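Local coordinates for protein histidine acid phosphatase (Bifidobacterium longum subsp. infantis, PDB 6RXD) that probably removes phosphate groups from inositol polyphosphates such as phytate, and from 2,3-bisphosphoglycerate, as a histidine acid phosphatase of the MINPP1 subfamily, at residues 57-62 with 302-307; 133-138 with 164-169; 265-270 with 292-297. All blocks are in the same frame, centred on the assembly; numbering follows the deposited sequence.

Contacts 1 and 3 lie on the same side of the chain's centre, their own centres 11 Å apart, and contact 3 packs against the helix that carries 57-62: Leu58 and Ala57 of contact 1 touch Asn266 of contact 3. Contact 2 sits on the opposite side, its centre 43 Å from that of contact 1. Contact 1 is core, a buried helix pair with no hydrogen bond across it. Contact 2, partly buried, joins a strand of the main sheet to a loop through backbone hydrogen bonds. Contact 3 is the most exposed, two loop segments held by one backbone hydrogen bond, a weak bond from an asparagine amide, and water.

Contact 1 of 3, residues 57-62 with 302-307; sequences ALLMRM and YDAAMD
Leu59 makes the broadest approach here, its two methyls dividing between two residues, Ala304 and Asp307, about one helical turn apart. CD2 lies 3.8 Å from the carbonyl O of Ala304, while CD1 rests 3.8 Å from the carbonyl C of Asp307 and 4.0 Å from Asp307 CB. Its chi1 of -74° sets CG beside the backbone N, 4.1 Å from Asp307 CB, and the two methyls part from there. Ala304 is met on its methyl as well as on its carbonyl oxygen, and the end of Met62 lies against the methyl: SD is 3.8 Å from Ala304 CB, and CE is close to the same atom. Met62 reaches that far because CG is anti to its backbone N and the chain stays extended to CE. This tighter part is made of methyl and thioether atoms set against two backbone carbonyls, an alanine methyl and an aspartate CB.

The Leu58 side is looser. A single methyl, Leu58 CD1, comes within 3.9 Å of Asp307 OD2, and the two side chains cross obliquely; the pairing is van der Waals contact with a carboxylate oxygen. Leu59 and Met62 make several close approaches, Leu58 little more than this one, yet both sides are buried. No hydrogen bond links the segments, whose axes stay 10.2 Å apart at 123°; van der Waals packing holds them, side chain on side chain and side chain on backbone.

Helices 55-69 and 301-317 are thereby joined, with Ile298 of strand 297-298 touching Leu58, Leu59, Ala304 and Asp307. Helix 75-95 adds Leu85 against Leu59, and helix 235-245 brings Leu245 onto Ala304.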
loop_
_atom_site.group_PDB
_atom_site.type_symbol
_atom_site.label_atom_id
_atom_site.label_comp_id
_atom_site.label_asym_id
_atom_site.label_seq_id
_atom_site.Cartn_x
_atom_site.Cartn_y
_atom_site.Cartn_z
ATOM N N ALA A 57 9.254 21.452 1.639
ATOM C CA ALA A 57 9.809 22.540 2.438
ATOM C C ALA A 57 11.322 22.614 2.268
ATOM O O ALA A 57 11.881 23.675 1.967
ATOM C CB ALA A 57 9.455 22.351 3.907
ATOM N N LEU A 58 11.986 21.482 2.485
ATOM C CA LEU A 58 13.444 21.470 2.491
ATOM C C LEU A 58 14.016 21.843 1.133
ATOM O O LEU A 58 15.025 22.557 1.048
ATOM C CB LEU A 58 13.973 20.100 2.938
ATOM C CG LEU A 58 13.846 19.797 4.433
ATOM C CD1 LEU A 58 14.088 18.324 4.705
ATOM C CD2 LEU A 58 14.834 20.649 5.207
ATOM N N LEU A 59 13.385 21.360 0.062
ATOM C CA LEU A 59 13.882 21.680 -1.260
ATOM C C LEU A 59 13.663 23.152 -1.614
ATOM O O LEU A 59 14.465 23.739 -2.332
ATOM C CB LEU A 59 13.303 20.740 -2.318
ATOM C CG LEU A 59 13.880 19.317 -2.300
ATOM C CD1 LEU A 59 13.105 18.464 -3.270
ATOM C CD2 LEU A 59 15.370 19.314 -2.676
ATOM N N MET A 60 12.591 23.755 -1.102
ATOM C CA MET A 60 12.435 25.210 -1.252
ATOM C C MET A 60 13.471 25.997 -0.452
ATOM O O MET A 60 13.954 27.021 -0.916
ATOM C CB MET A 60 11.022 25.682 -0.884
ATOM C CG MET A 60 10.742 27.140 -1.287
ATOM S SD MET A 60 10.718 27.337 -3.087
ATOM C CE MET A 60 8.983 27.106 -3.453
ATOM N N ARG A 61 13.831 25.534 0.745
ATOM C CA ARG A 61 14.902 26.207 1.481
ATOM C C ARG A 61 16.213 26.121 0.695
ATOM O O ARG A 61 16.973 27.090 0.625
ATOM C CB ARG A 61 15.083 25.593 2.883
ATOM C CG ARG A 61 13.810 25.574 3.742
ATOM C CD ARG A 61 13.351 26.985 4.156
ATOM N NE ARG A 61 12.534 27.640 3.124
ATOM C CZ ARG A 61 11.247 27.377 2.904
ATOM N NH1 ARG A 61 10.605 26.465 3.631
ATOM N NH2 ARG A 61 10.591 28.026 1.947
ATOM N N MET A 62 16.460 24.973 0.070
ATOM C CA MET A 62 17.657 24.797 -0.749
ATOM C C MET A 62 17.603 25.738 -1.953
ATOM O O MET A 62 18.611 26.363 -2.324
ATOM C CB MET A 62 17.757 23.333 -1.206
ATOM C CG MET A 62 18.973 23.005 -2.056
ATOM S SD MET A 62 18.989 21.234 -2.419
ATOM C CE MET A 62 20.562 21.094 -3.262
ATOM N N TYR A 302 22.744 13.011 -1.583
ATOM C CA TYR A 302 21.799 11.926 -1.366
ATOM C C TYR A 302 20.480 12.433 -0.781
ATOM O O TYR A 302 19.418 12.091 -1.284
ATOM C CB TYR A 302 22.395 10.822 -0.475
ATOM C CG TYR A 302 21.410 9.732 -0.082
ATOM C CD1 TYR A 302 21.348 8.543 -0.792
ATOM C CD2 TYR A 302 20.540 9.899 0.991
ATOM C CE1 TYR A 302 20.441 7.546 -0.444
ATOM C CE2 TYR A 302 19.633 8.915 1.347
ATOM C CZ TYR A 302 19.593 7.741 0.627
ATOM O OH TYR A 302 18.694 6.759 0.979
ATOM N N ASP A 303 20.546 13.237 0.280
ATOM C CA ASP A 303 19.332 13.760 0.899
ATOM C C ASP A 303 18.494 14.577 -0.067
ATOM O O ASP A 303 17.271 14.408 -0.124
ATOM C CB ASP A 303 19.679 14.667 2.084
ATOM C CG ASP A 303 20.235 13.909 3.263
ATOM O OD1 ASP A 303 20.121 12.663 3.318
ATOM O OD2 ASP A 303 20.774 14.590 4.155
ATOM N N ALA A 304 19.132 15.490 -0.791
ATOM C CA ALA A 304 18.390 16.351 -1.712
ATOM C C ALA A 304 17.773 15.553 -2.854
ATOM O O ALA A 304 16.610 15.774 -3.210
ATOM C CB ALA A 304 19.279 17.474 -2.252
ATOM N N ALA A 305 18.533 14.614 -3.415
ATOM C CA ALA A 305 18.037 13.821 -4.538
ATOM C C ALA A 305 16.893 12.908 -4.107
ATOM O O ALA A 305 15.899 12.759 -4.830
ATOM C CB ALA A 305 19.173 13.006 -5.183
ATOM N N MET A 306 17.028 12.278 -2.939
ATOM C CA MET A 306 15.959 11.412 -2.463
ATOM C C MET A 306 14.719 12.228 -2.124
ATOM O O MET A 306 13.604 11.752 -2.316
ATOM C CB MET A 306 16.413 10.566 -1.260
ATOM C CG MET A 306 17.404 9.444 -1.613
ATOM S SD MET A 306 16.771 8.207 -2.782
ATOM C CE MET A 306 15.188 7.848 -2.030
ATOM N N ASP A 307 14.896 13.454 -1.642
ATOM C CA ASP A 307 13.740 14.326 -1.425
ATOM C C ASP A 307 13.060 14.671 -2.749
ATOM O O ASP A 307 11.824 14.662 -2.834
ATOM C CB ASP A 307 14.131 15.601 -0.669
ATOM C CG ASP A 307 14.509 15.327 0.768
ATOM O OD1 ASP A 307 14.416 14.160 1.189
ATOM O OD2 ASP A 307 14.895 16.280 1.475
#

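Contact 2 of 3, residues 133-138 with 164-169; sequences IAYQSS and GNVSAP
The carbonyl oxygen of Ile133 is gripped from the loop by several groups. Ser167 N donates to Ile133 O at 2.8 Å in a nearly straight bond (169° at the hydrogen). Val166 CA adds a CA-H...O contact to Ile133 O at 3.5 Å. The Ser167 hydroxyl makes a weak, unsettled bond at most, with OG 3.5 Å from Ile133 O; it also has a weak bond with Thr132 OG1. Toward the same loop, Ile133 N donates to Asn165 O at 2.7 Å. Both backbone polar groups of Ile133 are thus satisfied by the loop, which flanks Val166 with one bond before it and one after: a single beta bridge, with Ile133 and Val166 CA atoms 4.7 Å apart.

Two residues further along the strand, a water joins Tyr135 N to the carbonyl oxygen of Ser167. It accepts from Tyr135 N at 3.0 Å and lies 2.7 Å from Ser167 O.

The apolar part is small. Val166 CG1, anti to its backbone N (chi1 179°), meets the Tyr135 ring at its edge and in its plane, 4.0 Å from Tyr135 CD2; the two side chains cross at about a right angle. The Asn165 amide leads away from the strand, ND2 bonding to Gly131 O. Glu151, beside Tyr135, and Asp180, which touches Val166, bind zinc in a structure of this protein, though no zinc is bound to them here.

Loop 164-169 bridges to the beginning of strand 132-137, which runs parallel to strands 391-398 and 181-183 in the mixed sheet. Helix 141-157 packs on the strand through Phe154 on Ile133 and Phe150 and Glu151 on Tyr135.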
loop_
_atom_site.group_PDB
_atom_site.type_symbol
_atom_site.label_atom_id
_atom_site.label_comp_id
_atom_site.label_asym_id
_atom_site.label_seq_id
_atom_site.Cartn_x
_atom_site.Cartn_y
_atom_site.Cartn_z
ATOM N N ILE A 133 -23.425 -7.091 4.516
ATOM C CA ILE A 133 -22.067 -6.732 4.113
ATOM C C ILE A 133 -21.333 -6.121 5.306
ATOM O O ILE A 133 -21.864 -5.229 5.974
ATOM C CB ILE A 133 -22.110 -5.696 2.978
ATOM C CG1 ILE A 133 -22.766 -6.295 1.728
ATOM C CG2 ILE A 133 -20.714 -5.170 2.650
ATOM C CD1 ILE A 133 -22.979 -5.288 0.606
ATOM N N ALA A 134 -20.121 -6.592 5.586
ATOM C CA ALA A 134 -19.333 -6.020 6.684
ATOM C C ALA A 134 -18.196 -5.184 6.134
ATOM O O ALA A 134 -17.388 -5.684 5.356
ATOM C CB ALA A 134 -18.786 -7.123 7.589
ATOM N N TYR A 135 -18.145 -3.913 6.526
ATOM C CA TYR A 135 -17.035 -3.036 6.164
ATOM C C TYR A 135 -16.111 -2.911 7.361
ATOM O O TYR A 135 -16.574 -2.714 8.484
ATOM C CB TYR A 135 -17.561 -1.646 5.785
ATOM C CG TYR A 135 -18.188 -1.565 4.413
ATOM C CD1 TYR A 135 -17.394 -1.499 3.276
ATOM C CD2 TYR A 135 -19.570 -1.533 4.252
ATOM C CE1 TYR A 135 -17.952 -1.416 2.018
ATOM C CE2 TYR A 135 -20.142 -1.454 2.984
ATOM C CZ TYR A 135 -19.319 -1.392 1.879
ATOM O OH TYR A 135 -19.855 -1.310 0.615
ATOM N N GLN A 136 -14.808 -3.035 7.134
ATOM C CA GLN A 136 -13.850 -2.932 8.229
ATOM C C GLN A 136 -12.679 -2.063 7.841
ATOM O O GLN A 136 -12.288 -2.031 6.678
ATOM C CB GLN A 136 -13.317 -4.312 8.618
ATOM C CG GLN A 136 -14.394 -5.270 9.099
ATOM C CD GLN A 136 -13.833 -6.620 9.518
ATOM O OE1 GLN A 136 -12.629 -6.870 9.422
ATOM N NE2 GLN A 136 -14.713 -7.498 9.978
ATOM N N SER A 137 -12.124 -1.358 8.823
ATOM C CA SER A 137 -10.852 -0.672 8.619
ATOM C C SER A 137 -9.956 -0.808 9.847
ATOM O O SER A 137 -10.383 -1.297 10.884
ATOM C CB SER A 137 -11.070 0.796 8.255
ATOM O OG SER A 137 -10.949 1.620 9.388
ATOM N N SER A 138 -8.697 -0.397 9.707
ATOM C CA SER A 138 -7.762 -0.417 10.817
ATOM C C SER A 138 -8.173 0.604 11.869
ATOM O O SER A 138 -7.761 0.510 13.028
ATOM C CB SER A 138 -6.371 -0.062 10.307
ATOM O OG SER A 138 -6.385 1.241 9.754
ATOM N N GLY A 164 -29.365 -1.009 2.773
ATOM C CA GLY A 164 -30.017 -1.548 3.956
ATOM C C GLY A 164 -29.425 -2.877 4.398
ATOM O O GLY A 164 -29.877 -3.457 5.385
ATOM N N ASN A 165 -28.416 -3.357 3.671
ATOM C CA ASN A 165 -27.789 -4.652 3.968
ATOM C C ASN A 165 -26.408 -4.545 4.613
ATOM O O ASN A 165 -25.627 -5.480 4.540
ATOM C CB ASN A 165 -27.639 -5.482 2.684
ATOM C CG ASN A 165 -28.970 -5.907 2.096
ATOM O OD1 ASN A 165 -29.689 -5.097 1.513
ATOM N ND2 ASN A 165 -29.288 -7.186 2.219
ATOM N N VAL A 166 -26.094 -3.410 5.227
ATOM C CA VAL A 166 -24.775 -3.238 5.835
ATOM C C VAL A 166 -24.821 -3.631 7.308
ATOM O O VAL A 166 -25.722 -3.204 8.032
ATOM C CB VAL A 166 -24.276 -1.787 5.702
ATOM C CG1 VAL A 166 -22.911 -1.626 6.372
ATOM C CG2 VAL A 166 -24.181 -1.406 4.236
ATOM N N SER A 167 -23.870 -4.455 7.744
ATOM C CA SER A 167 -23.780 -4.812 9.159
ATOM C C SER A 167 -23.420 -3.579 9.985
ATOM O O SER A 167 -22.467 -2.864 9.666
ATOM C CB SER A 167 -22.733 -5.904 9.381
ATOM O OG SER A 167 -23.046 -7.066 8.647
ATOM N N ALA A 168 -24.178 -3.329 11.046
ATOM C CA ALA A 168 -23.870 -2.222 11.947
ATOM C C ALA A 168 -22.649 -2.591 12.781
ATOM O O ALA A 168 -22.621 -3.659 13.401
ATOM C CB ALA A 168 -25.062 -1.929 12.851
ATOM N N PRO A 169 -21.625 -1.718 12.793
ATOM C CA PRO A 169 -20.441 -2.025 13.606
ATOM C C PRO A 169 -20.728 -2.007 15.100
ATOM O O PRO A 169 -21.572 -1.229 15.552
ATOM C CB PRO A 169 -19.474 -0.883 13.261
ATOM C CG PRO A 169 -19.899 -0.438 11.894
ATOM C CD PRO A 169 -21.400 -0.556 11.915
HETATM O O HOH W 1 -19.945 -2.973 8.734
#

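Contact 3 of 3, residues 265-270 with 292-297; sequences YNTTDG and GEVSKK
Tyr265 and Lys297 lie side by side and point the same way, with CE1 of the Tyr265 ring 3.7 Å from Lys297 CD and CD1 beside Lys297 CB. The lysine's CG sits between its backbone N and carbonyl carbon (chi1 60°), and from there the chain runs extended past the ring. The ring's edge looks onto the Val294 and Ser295 carbonyl oxygens, near its plane. An alanine at Tyr265 would probably leave CD and CB of Lys297 without the ring beside them and its chain freer to turn.

Next to this pair, Asn266 N donates to Lys296 O at 2.9 Å, bent to 136° at the hydrogen, while Tyr265 CA brings a CA-H...O contact to the same oxygen. The Asn266 amide is held chiefly by Tyr53 O, to which ND2 donates, and Asn266 ND2 makes a weaker bond to Glu293 O at 3.3 Å. Asn266 ND2 also comes 3.5 Å from Gly292 CA, where a beta carbon would clash with it.

Tyr265 and Lys297 form an antiparallel non-hydrogen-bonded pair, part of the two-stranded ribbon of 264-265 and 297-298. Beyond it each segment turns: Asn266 centres an inverse gamma turn, and Glu293 to Lys296 form a type I beta turn. A second CA-H...O contact, Val294 CA to Asn266 O at 3.4 Å, has an angle of 161° at the hydrogen, and Thr267 CG2 packs on Val294 CB at 3.8 Å.

Two waters lie further out. One bridges Asn266 O and Gly292 O; the other lies by Asn266 OD1 and accepts from Gly292 N. Thr267 OG1 is held by Thr271 O, and Leu58 of helix 55-69 backs Asn266 and Lys296.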
loop_
_atom_site.group_PDB
_atom_site.type_symbol
_atom_site.label_atom_id
_atom_site.label_comp_id
_atom_site.label_asym_id
_atom_site.label_seq_id
_atom_site.Cartn_x
_atom_site.Cartn_y
_atom_site.Cartn_z
ATOM N N TYR A 265 17.791 22.964 7.236
ATOM C CA TYR A 265 16.845 22.399 8.189
ATOM C C TYR A 265 15.453 22.884 7.868
ATOM O O TYR A 265 15.272 23.907 7.207
ATOM C CB TYR A 265 17.209 22.808 9.625
ATOM C CG TYR A 265 18.522 22.236 10.083
ATOM C CD1 TYR A 265 18.571 21.022 10.749
ATOM C CD2 TYR A 265 19.719 22.898 9.824
ATOM C CE1 TYR A 265 19.782 20.479 11.155
ATOM C CE2 TYR A 265 20.936 22.364 10.241
ATOM C CZ TYR A 265 20.954 21.154 10.898
ATOM O OH TYR A 265 22.147 20.614 11.309
ATOM N N ASN A 266 14.464 22.146 8.349
ATOM C CA ASN A 266 13.072 22.462 8.067
ATOM C C ASN A 266 12.543 23.560 8.993
ATOM O O ASN A 266 11.662 23.333 9.826
ATOM C CB ASN A 266 12.239 21.187 8.175
ATOM C CG ASN A 266 10.840 21.359 7.631
ATOM O OD1 ASN A 266 10.520 22.390 7.029
ATOM N ND2 ASN A 266 9.990 20.353 7.840
ATOM N N THR A 267 13.090 24.760 8.815
ATOM C CA THR A 267 12.744 25.918 9.630
ATOM C C THR A 267 12.411 27.097 8.722
ATOM O O THR A 267 12.509 26.992 7.501
ATOM C CB THR A 267 13.907 26.325 10.533
ATOM O OG1 THR A 267 15.023 26.719 9.718
ATOM C CG2 THR A 267 14.317 25.165 11.441
ATOM N N THR A 268 12.046 28.226 9.328
ATOM C CA THR A 268 11.628 29.402 8.572
ATOM C C THR A 268 12.695 29.907 7.605
ATOM O O THR A 268 12.363 30.373 6.516
ATOM C CB THR A 268 11.227 30.572 9.511
ATOM O OG1 THR A 268 12.284 30.804 10.444
ATOM C CG2 THR A 268 9.959 30.242 10.282
ATOM N N ASP A 269 13.964 29.813 7.989
ATOM C CA ASP A 269 15.042 30.309 7.130
ATOM C C ASP A 269 16.031 29.240 6.689
ATOM O O ASP A 269 17.104 29.558 6.169
ATOM C CB ASP A 269 15.801 31.462 7.800
ATOM C CG ASP A 269 16.512 31.044 9.077
ATOM O OD1 ASP A 269 16.538 29.841 9.421
ATOM O OD2 ASP A 269 17.065 31.930 9.752
ATOM N N GLY A 270 15.677 27.980 6.913
ATOM C CA GLY A 270 16.513 26.869 6.489
ATOM C C GLY A 270 17.689 26.596 7.404
ATOM O O GLY A 270 18.485 25.703 7.136
ATOM N N GLY A 292 6.065 21.428 9.533
ATOM C CA GLY A 292 6.958 20.284 9.612
ATOM C C GLY A 292 7.834 20.258 10.850
ATOM O O GLY A 292 7.875 21.218 11.621
ATOM N N GLU A 293 8.540 19.149 11.041
ATOM C CA GLU A 293 9.447 19.015 12.175
ATOM C C GLU A 293 10.771 19.661 11.824
ATOM O O GLU A 293 11.315 19.412 10.755
ATOM C CB GLU A 293 9.653 17.540 12.512
ATOM C CG GLU A 293 8.402 16.872 13.038
ATOM C CD GLU A 293 8.612 15.401 13.245
ATOM O OE1 GLU A 293 9.750 14.960 12.999
ATOM O OE2 GLU A 293 7.661 14.701 13.655
ATOM N N VAL A 294 11.306 20.463 12.740
ATOM C CA VAL A 294 12.484 21.269 12.432
ATOM C C VAL A 294 13.758 20.450 12.286
ATOM O O VAL A 294 14.715 20.914 11.694
ATOM C CB VAL A 294 12.718 22.392 13.484
ATOM C CG1 VAL A 294 11.499 23.280 13.587
ATOM C CG2 VAL A 294 13.066 21.796 14.862
ATOM N N SER A 295 13.789 19.233 12.813
ATOM C CA SER A 295 15.001 18.424 12.778
ATOM C C SER A 295 15.234 17.800 11.411
ATOM O O SER A 295 16.329 17.336 11.115
ATOM C CB SER A 295 14.946 17.320 13.833
ATOM O OG SER A 295 15.153 17.854 15.120
ATOM N N LYS A 296 14.184 17.766 10.590
ATOM C CA LYS A 296 14.306 17.231 9.233
ATOM C C LYS A 296 15.304 18.101 8.458
ATOM O O LYS A 296 15.294 19.336 8.582
ATOM C CB LYS A 296 12.954 17.239 8.525
ATOM C CG LYS A 296 11.889 16.317 9.138
ATOM C CD LYS A 296 12.317 14.855 9.158
ATOM C CE LYS A 296 11.241 13.982 9.827
ATOM N NZ LYS A 296 11.653 12.559 9.945
ATOM N N LYS A 297 16.154 17.469 7.650
ATOM C CA LYS A 297 17.280 18.185 7.056
ATOM C C LYS A 297 17.789 17.623 5.730
ATOM O O LYS A 297 17.539 16.462 5.389
ATOM C CB LYS A 297 18.440 18.229 8.053
ATOM C CG LYS A 297 18.967 16.862 8.469
ATOM C CD LYS A 297 19.838 17.033 9.717
ATOM C CE LYS A 297 19.884 15.790 10.578
ATOM N NZ LYS A 297 20.577 16.108 11.868
HETATM O O HOH W 2 9.137 23.642 10.616
HETATM O O HOH W 3 7.940 23.230 8.296
#